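PDB 2XTS: sulfite dehydrogenase from Paracoccus pantotrophus, which oxidises protein-bound sulfane sulfur as the molybdenum-cofactor subunit of the SoxCD complex, presumably passing the electrons to its haem c cytochrome partner. Local coordinates for the interface of chains A and B. Numbering follows the deposited sequence. Chains: chain A, Sulfite dehydrogenase; chain B, Cytochrome.

The interface of chains A and B. Residues chain A 90, 92, 170, 172, 228-229, 233; chain B 13-14, 17-18, 20, 95.
The heteromeric SoxCD interface joins strands of the molybdopterin-binding domain of the sulfite oxidase family (89-93, 168-173 and 227-233) to the c-type cytochrome, here its helix 11-17, the loop that follows and helix 86-96, and helps hold the redox subunits together. It illustrates how an arginine-rich sheet surface can read a partner through planar groups. A:Arg228 starts from the crowded position between backbone N and carbonyl carbon (chi1 85°), then runs extended over one face of the B:Trp17 indole. CD makes a CH-pi contact with the six-membered ring, and A:Arg228 NH1 a cation-pi contact 3.5 Å from the centroid of the five-membered ring, guanidinium and indole being nearly parallel (6° apart). B:Arg95 NH2 lies over the opposite guanidinium face, so like charges meet; A:Glu172 probably offsets them. A:Glu172 OE1 takes NE and NH2 of A:Arg228 side-on, plus NE of A:Arg229 at 3.0 Å, all from above the carboxylate plane. A:Glu172 OE2 receives B:Arg95 NE through its syn lone pair (3.1 Å), a salt bridge across the interface. A:Glu172 OE1 also lies 3.1 Å from B:Trp17 O, an acceptor-acceptor approach that neighbouring arginine N-H groups probably relieve; water 1 links that carbonyl to A:Arg229 NH2. A:Arg229 stacks its guanidinium against the B:Asp18 carboxylate, planes 17° apart, with A:Arg229 NH1 3.3 Å from B:Asp18 OD2 in a salt bridge. B:Asp18 OD2 is gripped by A:Tyr233 OH, tip to tip at 2.8 Å, and by A:Asn92 ND2 at 2.9 Å, which meets that oxygen's anti lone pair. A:Arg229 also braces its chain A neighbours: NH1 donates to A:Asn92 OD1 in the carbonyl plane, fixing the amide's orientation, and NH1 and NH2 converge end-on upon A:Tyr233 OH. Alongside, A:Met90 SD packs against B:Ile14 CA.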
loop_
_atom_site.group_PDB
_atom_site.type_symbol
_atom_site.label_atom_id
_atom_site.label_comp_id
_atom_site.label_asym_id
_atom_site.label_seq_id
_atom_site.Cartn_x
_atom_site.Cartn_y
_atom_site.Cartn_z
ATOM N N MET A 90 -9.891 26.971 -3.885
ATOM C CA MET A 90 -10.185 28.170 -4.653
ATOM C C MET A 90 -9.390 28.142 -5.931
ATOM O O MET A 90 -8.225 27.754 -5.939
ATOM C CB MET A 90 -9.822 29.409 -3.834
ATOM C CG MET A 90 -9.952 30.730 -4.584
ATOM S SD MET A 90 -9.493 32.193 -3.596
ATOM C CE MET A 90 -10.834 32.154 -2.417
ATOM N N ASN A 92 -8.561 31.024 -8.875
ATOM C CA ASN A 92 -8.732 32.457 -9.143
ATOM C C ASN A 92 -7.632 32.953 -10.057
ATOM O O ASN A 92 -6.771 32.191 -10.495
ATOM C CB ASN A 92 -8.811 33.272 -7.837
ATOM C CG ASN A 92 -7.460 33.487 -7.189
ATOM O OD1 ASN A 92 -6.828 32.539 -6.724
ATOM N ND2 ASN A 92 -7.032 34.736 -7.111
ATOM N N TYR A 170 -0.081 28.987 -9.819
ATOM C CA TYR A 170 0.520 29.036 -8.499
ATOM C C TYR A 170 -0.347 28.234 -7.551
ATOM O O TYR A 170 -1.543 28.507 -7.435
ATOM C CB TYR A 170 0.584 30.478 -8.049
ATOM C CG TYR A 170 1.138 30.704 -6.660
ATOM C CD1 TYR A 170 2.514 30.624 -6.397
ATOM C CD2 TYR A 170 0.296 31.085 -5.620
ATOM C CE1 TYR A 170 3.005 30.889 -5.116
ATOM C CE2 TYR A 170 0.765 31.319 -4.352
ATOM C CZ TYR A 170 2.118 31.251 -4.106
ATOM O OH TYR A 170 2.600 31.496 -2.836
ATOM N N GLU A 172 -0.951 26.892 -3.599
ATOM C CA GLU A 172 -0.559 27.056 -2.197
ATOM C C GLU A 172 -1.415 26.223 -1.284
ATOM O O GLU A 172 -2.564 25.862 -1.586
ATOM C CB GLU A 172 -0.547 28.512 -1.712
ATOM C CG GLU A 172 -1.875 29.155 -1.786
ATOM C CD GLU A 172 -2.152 30.365 -0.840
ATOM O OE1 GLU A 172 -3.254 30.908 -0.993
ATOM O OE2 GLU A 172 -1.349 30.777 0.038
ATOM N N ARG A 228 -5.020 24.550 -1.046
ATOM C CA ARG A 228 -6.175 25.436 -0.867
ATOM C C ARG A 228 -6.478 26.373 -2.016
ATOM O O ARG A 228 -7.614 26.846 -2.150
ATOM C CB ARG A 228 -6.028 26.272 0.415
ATOM C CG ARG A 228 -5.223 27.534 0.268
ATOM C CD ARG A 228 -5.320 28.373 1.496
ATOM N NE ARG A 228 -4.720 29.690 1.289
ATOM C CZ ARG A 228 -4.655 30.640 2.215
ATOM N NH1 ARG A 228 -5.082 30.412 3.458
ATOM N NH2 ARG A 228 -4.149 31.821 1.897
ATOM N N ARG A 229 -5.488 26.655 -2.856
ATOM C CA ARG A 229 -5.698 27.648 -3.913
ATOM C C ARG A 229 -4.800 27.387 -5.103
ATOM O O ARG A 229 -3.634 27.040 -4.951
ATOM C CB ARG A 229 -5.482 29.076 -3.386
ATOM C CG ARG A 229 -5.832 30.192 -4.357
ATOM C CD ARG A 229 -5.757 31.552 -3.696
ATOM N NE ARG A 229 -4.377 31.995 -3.527
ATOM C CZ ARG A 229 -3.639 32.539 -4.495
ATOM N NH1 ARG A 229 -4.118 32.698 -5.721
ATOM N NH2 ARG A 229 -2.400 32.934 -4.246
ATOM N N TYR A 233 -1.737 33.068 -13.225
ATOM C CA TYR A 233 -1.020 34.328 -13.420
ATOM C C TYR A 233 -0.342 34.327 -14.793
ATOM O O TYR A 233 -0.222 33.285 -15.464
ATOM C CB TYR A 233 0.005 34.529 -12.270
ATOM C CG TYR A 233 -0.600 34.554 -10.896
ATOM C CD1 TYR A 233 -1.236 35.670 -10.417
ATOM C CD2 TYR A 233 -0.500 33.486 -10.066
ATOM C CE1 TYR A 233 -1.812 35.690 -9.159
ATOM C CE2 TYR A 233 -1.064 33.500 -8.810
ATOM C CZ TYR A 233 -1.706 34.598 -8.349
ATOM O OH TYR A 233 -2.258 34.559 -7.086
ATOM N N GLU B 13 -13.498 36.821 -0.427
ATOM C CA GLU B 13 -12.839 35.532 -0.319
ATOM C C GLU B 13 -11.518 35.516 -1.079
ATOM O O GLU B 13 -10.492 35.080 -0.544
ATOM C CB GLU B 13 -13.769 34.444 -0.824
ATOM C CG GLU B 13 -14.958 34.238 0.075
ATOM C CD GLU B 13 -16.032 33.346 -0.513
ATOM O OE1 GLU B 13 -16.117 33.211 -1.750
ATOM O OE2 GLU B 13 -16.859 32.831 0.269
ATOM N N ILE B 14 -11.527 36.020 -2.305
ATOM C CA ILE B 14 -10.313 36.122 -3.094
ATOM C C ILE B 14 -9.293 36.993 -2.364
ATOM O O ILE B 14 -8.099 36.645 -2.298
ATOM C CB ILE B 14 -10.590 36.664 -4.511
ATOM C CG1 ILE B 14 -11.506 35.693 -5.263
ATOM C CG2 ILE B 14 -9.288 36.915 -5.264
ATOM C CD1 ILE B 14 -12.203 36.282 -6.487
ATOM N N TRP B 17 -7.509 35.135 0.643
ATOM C CA TRP B 17 -6.572 34.040 0.347
ATOM C C TRP B 17 -5.500 34.363 -0.681
ATOM O O TRP B 17 -4.402 33.800 -0.602
ATOM C CB TRP B 17 -7.334 32.772 -0.038
ATOM C CG TRP B 17 -7.806 31.964 1.140
ATOM C CD1 TRP B 17 -7.905 32.377 2.437
ATOM C CD2 TRP B 17 -8.317 30.625 1.119
ATOM N NE1 TRP B 17 -8.385 31.358 3.227
ATOM C CE2 TRP B 17 -8.637 30.275 2.437
ATOM C CE3 TRP B 17 -8.481 29.670 0.120
ATOM C CZ2 TRP B 17 -9.140 29.021 2.771
ATOM C CZ3 TRP B 17 -8.984 28.441 0.456
ATOM C CH2 TRP B 17 -9.277 28.116 1.767
ATOM N N ASP B 18 -5.774 35.247 -1.633
ATOM C CA ASP B 18 -4.756 35.588 -2.624
ATOM C C ASP B 18 -4.001 36.821 -2.179
ATOM O O ASP B 18 -4.433 37.957 -2.401
ATOM C CB ASP B 18 -5.341 35.779 -4.016
ATOM C CG ASP B 18 -4.263 35.988 -5.068
ATOM O OD1 ASP B 18 -3.093 36.194 -4.682
ATOM O OD2 ASP B 18 -4.573 35.940 -6.274
ATOM N N ALA B 20 -0.506 36.780 -2.773
ATOM C CA ALA B 20 0.751 36.622 -3.473
ATOM C C ALA B 20 1.174 37.935 -4.094
ATOM O O ALA B 20 0.338 38.728 -4.545
ATOM C CB ALA B 20 0.649 35.539 -4.527
ATOM N N ARG B 95 2.595 36.177 4.760
ATOM C CA ARG B 95 1.840 34.941 4.738
ATOM C C ARG B 95 2.291 33.934 5.788
ATOM O O ARG B 95 1.478 33.112 6.210
ATOM C CB ARG B 95 1.963 34.324 3.341
ATOM C CG ARG B 95 1.247 32.998 3.097
ATOM C CD ARG B 95 -0.280 33.077 3.305
ATOM N NE ARG B 95 -0.896 31.803 2.925
ATOM C CZ ARG B 95 -0.872 30.714 3.679
ATOM N NH1 ARG B 95 -0.318 30.778 4.876
ATOM N NH2 ARG B 95 -1.396 29.566 3.247
HETATM O O HOH W 1 -1.614 33.807 -1.653
#